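Local coordinates for protein possible galactose mutarotase (Streptomyces platensis subsp. rosaceus, PDB 4RNL) that probably interconverts the alpha and beta anomers of galactose or a related aldose, at residues Phe13-Trp25 / Gly33-Val45. Numbering follows the deposited sequence.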
loop_
_atom_site.group_PDB
_atom_site.type_symbol
_atom_site.label_atom_id
_atom_site.label_comp_id
_atom_site.label_asym_id
_atom_site.label_seq_id
_atom_site.Cartn_x
_atom_site.Cartn_y
_atom_site.Cartn_z
ATOM N N PHE A 13 9.366 0.904 -19.987
ATOM C CA PHE A 13 7.920 1.104 -19.867
ATOM C C PHE A 13 7.501 2.500 -20.324
ATOM O O PHE A 13 6.308 2.793 -20.429
ATOM C CB PHE A 13 7.454 0.857 -18.425
ATOM C CG PHE A 13 5.952 0.801 -18.272
ATOM C CD1 PHE A 13 5.206 -0.140 -18.974
ATOM C CD2 PHE A 13 5.289 1.680 -17.422
ATOM C CE1 PHE A 13 3.817 -0.203 -18.840
ATOM C CE2 PHE A 13 3.901 1.626 -17.274
ATOM C CZ PHE A 13 3.162 0.683 -17.987
ATOM N N GLY A 14 8.487 3.349 -20.610
ATOM C CA GLY A 14 8.237 4.652 -21.209
ATOM C C GLY A 14 9.041 5.741 -20.526
ATOM O O GLY A 14 9.956 5.448 -19.763
ATOM N N THR A 15 8.703 6.999 -20.793
ATOM C CA THR A 15 9.377 8.117 -20.135
ATOM C C THR A 15 8.360 9.057 -19.504
ATOM O O THR A 15 7.289 9.295 -20.067
ATOM C CB THR A 15 10.206 8.945 -21.134
ATOM O OG1 THR A 15 9.337 9.462 -22.147
ATOM C CG2 THR A 15 11.274 8.094 -21.788
ATOM N N LEU A 16 8.703 9.604 -18.345
ATOM C CA LEU A 16 7.898 10.656 -17.736
ATOM C C LEU A 16 7.998 11.908 -18.589
ATOM O O LEU A 16 8.827 11.982 -19.501
ATOM C CB LEU A 16 8.360 10.940 -16.299
ATOM C CG LEU A 16 8.221 9.773 -15.316
ATOM C CD1 LEU A 16 8.744 10.154 -13.941
ATOM C CD2 LEU A 16 6.771 9.305 -15.239
ATOM N N ASP A 17 7.148 12.888 -18.305
ATOM C CA ASP A 17 7.160 14.132 -19.063
ATOM C C ASP A 17 8.546 14.778 -19.074
ATOM O O ASP A 17 8.977 15.290 -20.106
ATOM C CB ASP A 17 6.098 15.107 -18.542
ATOM C CG ASP A 17 4.682 14.679 -18.905
ATOM O OD1 ASP A 17 4.531 13.834 -19.819
ATOM O OD2 ASP A 17 3.724 15.195 -18.283
ATOM N N ASP A 18 9.263 14.714 -17.951
ATOM C CA ASP A 18 10.598 15.325 -17.882
ATOM C C ASP A 18 11.686 14.499 -18.566
ATOM O O ASP A 18 12.857 14.891 -18.586
ATOM C CB ASP A 18 10.999 15.665 -16.435
ATOM C CG ASP A 18 11.303 14.438 -15.587
ATOM O OD1 ASP A 18 11.267 13.296 -16.095
ATOM O OD2 ASP A 18 11.605 14.622 -14.385
ATOM N N GLY A 19 11.305 13.346 -19.103
ATOM C CA GLY A 19 12.227 12.546 -19.884
ATOM C C GLY A 19 12.834 11.401 -19.103
ATOM O O GLY A 19 13.588 10.603 -19.652
ATOM N N THR A 20 12.501 11.307 -17.820
ATOM C CA THR A 20 13.068 10.247 -16.994
ATOM C C THR A 20 12.560 8.883 -17.445
ATOM O O THR A 20 11.359 8.663 -17.537
ATOM C CB THR A 20 12.713 10.421 -15.515
ATOM O OG1 THR A 20 13.078 11.737 -15.092
ATOM C CG2 THR A 20 13.467 9.394 -14.679
ATOM N N ARG A 21 13.477 7.963 -17.721
ATOM C CA ARG A 21 13.083 6.631 -18.168
ATOM C C ARG A 21 12.529 5.775 -17.031
ATOM O O ARG A 21 13.028 5.809 -15.909
ATOM C CB ARG A 21 14.259 5.932 -18.849
ATOM C CG ARG A 21 14.588 6.522 -20.209
ATOM C CD ARG A 21 15.603 5.672 -20.950
ATOM N NE ARG A 21 16.974 5.974 -20.546
ATOM C CZ ARG A 21 18.047 5.368 -21.046
ATOM N NH1 ARG A 21 17.903 4.421 -21.966
ATOM N NH2 ARG A 21 19.261 5.707 -20.628
ATOM N N VAL A 22 11.487 5.015 -17.339
ATOM C CA VAL A 22 10.847 4.130 -16.375
ATOM C C VAL A 22 10.889 2.709 -16.935
ATOM O O VAL A 22 10.639 2.504 -18.119
ATOM C CB VAL A 22 9.375 4.554 -16.140
ATOM C CG1 VAL A 22 8.651 3.552 -15.229
ATOM C CG2 VAL A 22 9.319 5.969 -15.562
ATOM N N ASP A 23 11.237 1.743 -16.088
ATOM C CA ASP A 23 11.264 0.335 -16.482
ATOM C C ASP A 23 10.119 -0.428 -15.829
ATOM O O ASP A 23 9.637 -0.043 -14.763
ATOM C CB ASP A 23 12.581 -0.320 -16.052
ATOM C CG ASP A 23 13.732 0.004 -16.971
ATOM O OD1 ASP A 23 13.500 0.434 -18.124
ATOM O OD2 ASP A 23 14.890 -0.200 -16.538
ATOM N N ARG A 24 9.683 -1.509 -16.474
ATOM C CA ARG A 24 8.701 -2.419 -15.876
ATOM C C ARG A 24 9.343 -3.780 -15.622
ATOM O O ARG A 24 9.900 -4.391 -16.533
ATOM C CB ARG A 24 7.455 -2.575 -16.760
ATOM C CG ARG A 24 6.398 -3.503 -16.144
ATOM C CD ARG A 24 5.050 -3.397 -16.831
ATOM N NE ARG A 24 5.087 -3.879 -18.213
ATOM C CZ ARG A 24 4.012 -4.039 -18.979
ATOM N NH1 ARG A 24 2.811 -3.748 -18.501
ATOM N NH2 ARG A 24 4.135 -4.487 -20.227
ATOM N N TRP A 25 9.280 -4.247 -14.382
ATOM C CA TRP A 25 9.838 -5.548 -14.026
ATOM C C TRP A 25 8.711 -6.556 -13.918
ATOM O O TRP A 25 7.683 -6.285 -13.287
ATOM C CB TRP A 25 10.579 -5.446 -12.694
ATOM C CG TRP A 25 11.874 -4.686 -12.806
ATOM C CD1 TRP A 25 12.031 -3.327 -12.904
ATOM C CD2 TRP A 25 13.195 -5.245 -12.832
ATOM N NE1 TRP A 25 13.374 -3.014 -12.983
ATOM C CE2 TRP A 25 14.104 -4.171 -12.947
ATOM C CE3 TRP A 25 13.693 -6.552 -12.779
ATOM C CZ2 TRP A 25 15.488 -4.367 -13.008
ATOM C CZ3 TRP A 25 15.066 -6.742 -12.832
ATOM C CH2 TRP A 25 15.947 -5.654 -12.947
ATOM N N GLY A 33 0.838 -20.069 -10.280
ATOM C CA GLY A 33 1.345 -19.010 -9.428
ATOM C C GLY A 33 0.809 -17.651 -9.830
ATOM O O GLY A 33 -0.373 -17.506 -10.146
ATOM N N LEU A 34 1.684 -16.653 -9.823
ATOM C CA LEU A 34 1.278 -15.288 -10.095
ATOM C C LEU A 34 2.102 -14.690 -11.205
ATOM O O LEU A 34 3.202 -15.159 -11.503
ATOM C CB LEU A 34 1.501 -14.414 -8.855
ATOM C CG LEU A 34 0.841 -14.747 -7.526
ATOM C CD1 LEU A 34 1.107 -13.604 -6.575
ATOM C CD2 LEU A 34 -0.641 -14.960 -7.715
ATOM N N ARG A 35 1.575 -13.627 -11.798
ATOM C CA ARG A 35 2.409 -12.692 -12.540
ATOM C C ARG A 35 2.190 -11.336 -11.884
ATOM O O ARG A 35 1.044 -10.901 -11.680
ATOM C CB ARG A 35 2.061 -12.652 -14.039
ATOM C CG ARG A 35 2.955 -11.676 -14.817
ATOM C CD ARG A 35 2.922 -11.906 -16.319
ATOM N NE ARG A 35 1.569 -11.833 -16.856
ATOM C CZ ARG A 35 1.204 -12.363 -18.020
ATOM N NH1 ARG A 35 2.102 -12.999 -18.766
ATOM N NH2 ARG A 35 -0.053 -12.258 -18.437
ATOM N N VAL A 36 3.290 -10.705 -11.503
ATOM C CA VAL A 36 3.256 -9.389 -10.890
ATOM C C VAL A 36 4.178 -8.495 -11.692
ATOM O O VAL A 36 5.296 -8.891 -12.024
ATOM C CB VAL A 36 3.739 -9.449 -9.423
ATOM C CG1 VAL A 36 3.824 -8.040 -8.827
ATOM C CG2 VAL A 36 2.801 -10.336 -8.583
ATOM N N ARG A 37 3.713 -7.296 -12.029
ATOM C CA ARG A 37 4.577 -6.342 -12.718
ATOM C C ARG A 37 4.772 -5.110 -11.846
ATOM O O ARG A 37 3.807 -4.597 -11.276
ATOM C CB ARG A 37 3.978 -5.953 -14.070
ATOM C CG ARG A 37 3.774 -7.132 -15.012
ATOM C CD ARG A 37 3.340 -6.664 -16.394
ATOM N NE ARG A 37 3.100 -7.792 -17.292
ATOM C CZ ARG A 37 1.895 -8.177 -17.701
ATOM N NH1 ARG A 37 0.815 -7.514 -17.301
ATOM N NH2 ARG A 37 1.768 -9.218 -18.514
ATOM N N VAL A 38 6.016 -4.646 -11.754
ATOM C CA VAL A 38 6.394 -3.549 -10.865
ATOM C C VAL A 38 7.138 -2.480 -11.665
ATOM O O VAL A 38 8.034 -2.794 -12.462
ATOM C CB VAL A 38 7.308 -4.043 -9.724
ATOM C CG1 VAL A 38 7.704 -2.887 -8.813
ATOM C CG2 VAL A 38 6.612 -5.140 -8.903
ATOM N N LEU A 39 6.760 -1.221 -11.463
ATOM C CA LEU A 39 7.376 -0.113 -12.201
ATOM C C LEU A 39 8.431 0.568 -11.356
ATOM O O LEU A 39 8.273 0.676 -10.139
ATOM C CB LEU A 39 6.325 0.926 -12.582
ATOM C CG LEU A 39 5.026 0.435 -13.217
ATOM C CD1 LEU A 39 4.161 1.642 -13.534
ATOM C CD2 LEU A 39 5.299 -0.392 -14.477
ATOM N N THR A 40 9.499 1.058 -11.984
ATOM C CA THR A 40 10.489 1.842 -11.238
ATOM C C THR A 40 9.920 3.212 -10.869
ATOM O O THR A 40 10.449 3.901 -9.993
ATOM C CB THR A 40 11.807 2.018 -12.001
ATOM O OG1 THR A 40 11.554 2.651 -13.263
ATOM C CG2 THR A 40 12.475 0.671 -12.231
ATOM N N TYR A 41 8.844 3.617 -11.539
ATOM C CA TYR A 41 8.149 4.850 -11.145
ATOM C C TYR A 41 7.258 4.561 -9.951
ATOM O O TYR A 41 6.334 3.748 -10.046
ATOM C CB TYR A 41 7.293 5.382 -12.300
ATOM C CG TYR A 41 6.497 6.643 -11.990
ATOM C CD1 TYR A 41 7.134 7.818 -11.601
ATOM C CD2 TYR A 41 5.113 6.665 -12.128
ATOM C CE1 TYR A 41 6.409 8.972 -11.339
ATOM C CE2 TYR A 41 4.380 7.814 -11.868
ATOM C CZ TYR A 41 5.034 8.962 -11.469
ATOM O OH TYR A 41 4.310 10.113 -11.212
ATOM N N GLY A 42 7.547 5.211 -8.825
ATOM C CA GLY A 42 6.706 5.116 -7.646
ATOM C C GLY A 42 6.569 3.718 -7.080
ATOM O O GLY A 42 5.649 3.449 -6.301
ATOM N N GLY A 43 7.476 2.826 -7.466
ATOM C CA GLY A 43 7.450 1.441 -7.015
ATOM C C GLY A 43 6.108 0.789 -7.279
ATOM O O GLY A 43 5.685 -0.121 -6.565
ATOM N N ILE A 44 5.439 1.259 -8.323
ATOM C CA ILE A 44 4.041 0.911 -8.550
ATOM C C ILE A 44 3.860 -0.559 -8.927
ATOM O O ILE A 44 4.512 -1.068 -9.832
ATOM C CB ILE A 44 3.430 1.818 -9.644
ATOM C CG1 ILE A 44 3.130 3.206 -9.062
ATOM C CG2 ILE A 44 2.133 1.223 -10.182
ATOM C CD1 ILE A 44 3.043 4.300 -10.134
ATOM N N VAL A 45 2.978 -1.246 -8.214
ATOM C CA VAL A 45 2.564 -2.574 -8.632
ATOM C C VAL A 45 1.495 -2.365 -9.701
ATOM O O VAL A 45 0.340 -2.032 -9.399
ATOM C CB VAL A 45 2.006 -3.388 -7.439
ATOM C CG1 VAL A 45 1.506 -4.751 -7.909
ATOM C CG2 VAL A 45 3.084 -3.557 -6.368
HETATM O O HOH W 1 13.789 3.584 -14.297
#
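Trp25 and Val38 form a hydrogen-bonded antiparallel pair, Trp25 N reaching Val38 O at 2.7 Å and Val38 N returning to Trp25 O, in the beta hairpin of strands 21-28 and 35-39. Where strand 35-39 ends, Thr40 continues the pairing half with backbone, half with side chain: its backbone N donates to Asp23 O, while its OG1 takes the place of a carbonyl and accepts from Asp23 N (166°). With chi1 at 58°, that hydroxyl is turned toward Asp23, and a water links it to Arg21 O. Packing is tight on the face that carries Leu39, whose CD2 lies over the Phe13 ring, 3.9 Å from its centroid; Leu16 CD2 rides almost centrally over Tyr41, while Val22 CG1 abuts Tyr41 CB. On the same face, toward its partly exposed part, Arg24 CG lies 3.7 Å from Leu39 CD2, the guanidinium sits between Arg37 CD and Phe13 CE1 on opposite faces, and Gln46 accepts from NH1. Replacing Arg24 by alanine is likely to leave Gln46 OE1 without this donor and strip cover from Arg37 CD and Phe13 CE1. The arginines meet methylene to guanidinium face, which probably eases repulsion between like charges 4.2 Å apart (Arg24 NH1 to Arg37 NE), whereas backbone polarity at the strand end is met by a threonine hydroxyl.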